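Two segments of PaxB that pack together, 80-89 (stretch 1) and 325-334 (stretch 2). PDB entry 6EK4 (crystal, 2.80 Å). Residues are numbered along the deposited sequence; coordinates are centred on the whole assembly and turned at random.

Stretch 1, residues 80-89: YFLTLTEIDT
Stretch 2, residues 325-334: DQQDLTKIIH

Two helices of one chain, 238 or more residues apart wherever they touch, run roughly antiparallel: their N-to-C directions differ by 150° (signed crossing angle -150°), and their axes come within 10.0 Å. The register is set where Phe81 CA lies 6.3 Å from Gln326 CA. Residues 80-89 are helical throughout; Asp325 is the N-cap of the second helix, which runs on through 334, with phi/psi -95/74 and chi1 t, so that its OD1 accepts a weak capping bond from Asp328 N at 3.3 Å.

The contact is small, 373 Å² over both sides, and Gln326 and Phe81 dominate it. The CA-to-CB bond of Phe81 points sideways to the second stretch, but chi1 -86° (m) and chi2 -76° bring the ring nearer. There its CZ packs 4.0 Å from Leu329 CD2 and 3.9 Å from Ile333 CD1, two apolar residues one helical turn apart. Leu329 (t, p) and Ile333 (m, t) both point toward the first helix. Thr330, chi1 m, sets OG1 3.2 Å from Phe81 CD1; the same hydroxyl gives a weak bond to Gln326 O at 3.4 Å, partly satisfying itself within its own helix.

Gln326 points toward the first helix with chi1 37° (p), chi2 161° (t) and chi3 -5°. Its amide lies among polar atoms without securing them: OE1 is 2.7 Å from Thr85 N, and NE2 is 3.1 Å from OD2 of Asp88 (chi1 -67°, m; chi2 -16°), yet poor angles disqualify both as hydrogen bonds. OE1 also lies 3.1 Å from CB of Leu84 (m, t), so the fit is close.

Thr85, chi1 24° and between wells, donates OG1 to Leu82 O at 2.5 Å, while its CG2 lies 3.3 Å from Gln326 OE1 and 3.6 Å from Gln327 OE1. No hydrogen bond crosses; the contact rests on the Phe81 apolar contacts and the close fit of the Gln326 amide.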

# COMPACT_ATOMS: atom_id res chain seq x y z
N TYR A 80 -41.06 -31.87 -15.97
CA TYR A 80 -40.57 -32.39 -17.25
C TYR A 80 -39.25 -33.16 -17.17
O TYR A 80 -38.98 -34.00 -18.03
CB TYR A 80 -40.49 -31.28 -18.32
CG TYR A 80 -39.75 -30.02 -17.92
CD1 TYR A 80 -38.36 -30.00 -17.81
CD2 TYR A 80 -40.44 -28.84 -17.67
CE1 TYR A 80 -37.69 -28.85 -17.46
CE2 TYR A 80 -39.78 -27.68 -17.31
CZ TYR A 80 -38.40 -27.69 -17.20
OH TYR A 80 -37.73 -26.54 -16.84
N PHE A 81 -38.43 -32.90 -16.16
CA PHE A 81 -37.16 -33.62 -16.00
C PHE A 81 -37.35 -35.13 -15.82
O PHE A 81 -36.63 -35.92 -16.42
CB PHE A 81 -36.35 -33.06 -14.82
CG PHE A 81 -35.49 -31.89 -15.18
CD1 PHE A 81 -34.30 -32.07 -15.87
CD2 PHE A 81 -35.86 -30.59 -14.82
CE1 PHE A 81 -33.50 -31.00 -16.21
CE2 PHE A 81 -35.06 -29.51 -15.16
CZ PHE A 81 -33.88 -29.71 -15.85
N LEU A 82 -38.33 -35.51 -15.00
CA LEU A 82 -38.59 -36.92 -14.72
C LEU A 82 -39.47 -37.54 -15.81
O LEU A 82 -39.20 -38.65 -16.27
CB LEU A 82 -39.26 -37.08 -13.34
CG LEU A 82 -38.89 -38.33 -12.54
CD1 LEU A 82 -39.68 -38.36 -11.23
CD2 LEU A 82 -39.12 -39.62 -13.32
N THR A 83 -40.53 -36.83 -16.20
CA THR A 83 -41.51 -37.38 -17.15
C THR A 83 -40.98 -37.52 -18.58
O THR A 83 -41.52 -38.31 -19.36
CB THR A 83 -42.81 -36.55 -17.16
OG1 THR A 83 -42.49 -35.16 -17.34
CG2 THR A 83 -43.57 -36.73 -15.86
N LEU A 84 -39.95 -36.76 -18.95
CA LEU A 84 -39.32 -36.90 -20.27
C LEU A 84 -38.54 -38.22 -20.37
O LEU A 84 -38.55 -38.86 -21.42
CB LEU A 84 -38.40 -35.72 -20.59
CG LEU A 84 -39.08 -34.44 -21.09
CD1 LEU A 84 -38.08 -33.29 -21.14
CD2 LEU A 84 -39.72 -34.65 -22.46
N THR A 85 -37.86 -38.60 -19.29
CA THR A 85 -37.22 -39.92 -19.21
C THR A 85 -38.26 -41.04 -19.26
O THR A 85 -38.05 -42.06 -19.91
CB THR A 85 -36.36 -40.08 -17.93
OG1 THR A 85 -36.83 -39.20 -16.91
CG2 THR A 85 -34.89 -39.79 -18.21
N GLU A 86 -39.39 -40.83 -18.58
CA GLU A 86 -40.49 -41.79 -18.60
C GLU A 86 -41.18 -41.87 -19.96
O GLU A 86 -41.65 -42.94 -20.36
CB GLU A 86 -41.52 -41.46 -17.51
CG GLU A 86 -40.99 -41.65 -16.09
CD GLU A 86 -42.00 -41.28 -15.02
OE1 GLU A 86 -42.97 -40.56 -15.32
OE2 GLU A 86 -41.81 -41.71 -13.86
N ILE A 87 -41.23 -40.75 -20.68
CA ILE A 87 -41.76 -40.73 -22.05
C ILE A 87 -40.82 -41.48 -22.99
O ILE A 87 -41.25 -42.40 -23.68
CB ILE A 87 -41.98 -39.28 -22.56
CG1 ILE A 87 -43.29 -38.72 -21.98
CG2 ILE A 87 -42.05 -39.24 -24.08
CD1 ILE A 87 -43.41 -37.21 -22.09
N ASP A 88 -39.55 -41.10 -22.99
CA ASP A 88 -38.56 -41.67 -23.91
C ASP A 88 -38.31 -43.16 -23.69
O ASP A 88 -38.01 -43.88 -24.65
CB ASP A 88 -37.22 -40.91 -23.81
CG ASP A 88 -37.32 -39.48 -24.32
OD1 ASP A 88 -38.30 -39.14 -25.01
OD2 ASP A 88 -36.40 -38.69 -24.02
N THR A 89 -38.43 -43.62 -22.45
CA THR A 89 -38.28 -45.05 -22.14
C THR A 89 -39.50 -45.86 -22.60
O THR A 89 -39.35 -46.99 -23.07
CB THR A 89 -38.07 -45.28 -20.63
OG1 THR A 89 -39.09 -44.60 -19.88
CG2 THR A 89 -36.70 -44.78 -20.18
N ASP A 325 -30.89 -33.15 -24.37
CA ASP A 325 -30.49 -34.30 -23.55
C ASP A 325 -30.87 -34.02 -22.10
O ASP A 325 -30.02 -33.71 -21.26
CB ASP A 325 -28.98 -34.58 -23.70
CG ASP A 325 -28.61 -35.99 -23.27
OD1 ASP A 325 -29.06 -36.44 -22.19
OD2 ASP A 325 -27.84 -36.65 -24.00
N GLN A 326 -32.17 -34.12 -21.83
CA GLN A 326 -32.77 -33.96 -20.49
C GLN A 326 -31.84 -34.26 -19.31
O GLN A 326 -31.69 -33.43 -18.41
CB GLN A 326 -34.02 -34.84 -20.38
CG GLN A 326 -33.93 -36.18 -21.11
CD GLN A 326 -34.94 -37.20 -20.63
OE1 GLN A 326 -35.70 -36.96 -19.69
NE2 GLN A 326 -34.96 -38.35 -21.29
N GLN A 327 -31.24 -35.44 -19.31
CA GLN A 327 -30.46 -35.92 -18.16
C GLN A 327 -29.04 -35.34 -18.12
O GLN A 327 -28.41 -35.32 -17.06
CB GLN A 327 -30.40 -37.45 -18.16
CG GLN A 327 -30.01 -38.06 -16.82
CD GLN A 327 -30.37 -39.53 -16.72
OE1 GLN A 327 -31.40 -39.98 -17.23
NE2 GLN A 327 -29.52 -40.30 -16.05
N ASP A 328 -28.55 -34.88 -19.27
CA ASP A 328 -27.26 -34.18 -19.33
C ASP A 328 -27.38 -32.81 -18.65
O ASP A 328 -26.52 -32.43 -17.88
CB ASP A 328 -26.82 -34.01 -20.79
CG ASP A 328 -25.37 -33.58 -20.91
OD1 ASP A 328 -25.10 -32.60 -21.63
OD2 ASP A 328 -24.49 -34.23 -20.29
N LEU A 329 -28.47 -32.10 -18.96
CA LEU A 329 -28.77 -30.81 -18.35
C LEU A 329 -28.83 -30.88 -16.82
O LEU A 329 -28.40 -29.95 -16.14
CB LEU A 329 -30.10 -30.27 -18.90
CG LEU A 329 -30.61 -28.92 -18.37
CD1 LEU A 329 -29.57 -27.83 -18.54
CD2 LEU A 329 -31.90 -28.55 -19.07
N THR A 330 -29.37 -31.98 -16.30
CA THR A 330 -29.43 -32.20 -14.85
C THR A 330 -28.03 -32.24 -14.22
O THR A 330 -27.85 -31.79 -13.09
CB THR A 330 -30.19 -33.51 -14.52
OG1 THR A 330 -31.51 -33.45 -15.06
CG2 THR A 330 -30.28 -33.73 -13.01
N LYS A 331 -27.06 -32.78 -14.96
CA LYS A 331 -25.67 -32.81 -14.50
C LYS A 331 -25.04 -31.42 -14.56
O LYS A 331 -24.30 -31.03 -13.65
CB LYS A 331 -24.84 -33.79 -15.34
CG LYS A 331 -23.54 -34.23 -14.67
CD LYS A 331 -22.40 -34.38 -15.66
CE LYS A 331 -21.79 -33.03 -16.01
NZ LYS A 331 -20.77 -33.13 -17.09
N ILE A 332 -25.34 -30.68 -15.63
CA ILE A 332 -24.80 -29.32 -15.82
C ILE A 332 -25.28 -28.38 -14.72
O ILE A 332 -24.50 -27.58 -14.20
CB ILE A 332 -25.19 -28.73 -17.20
CG1 ILE A 332 -24.65 -29.60 -18.35
CG2 ILE A 332 -24.68 -27.30 -17.34
CD1 ILE A 332 -23.16 -29.83 -18.33
N ILE A 333 -26.55 -28.49 -14.36
CA ILE A 333 -27.13 -27.66 -13.30
C ILE A 333 -26.50 -27.99 -11.94
O ILE A 333 -26.13 -27.08 -11.20
CB ILE A 333 -28.67 -27.83 -13.22
CG1 ILE A 333 -29.32 -27.21 -14.46
CG2 ILE A 333 -29.23 -27.19 -11.96
CD1 ILE A 333 -30.76 -27.64 -14.68
N HIS A 334 -26.37 -29.27 -11.63
CA HIS A 334 -25.78 -29.71 -10.36
C HIS A 334 -24.29 -29.38 -10.25
O HIS A 334 -23.79 -29.12 -9.15
CB HIS A 334 -26.02 -31.20 -10.12
CG HIS A 334 -27.37 -31.51 -9.55
ND1 HIS A 334 -28.50 -31.61 -10.34
CD2 HIS A 334 -27.78 -31.72 -8.28
CE1 HIS A 334 -29.55 -31.87 -9.57
NE2 HIS A 334 -29.14 -31.95 -8.32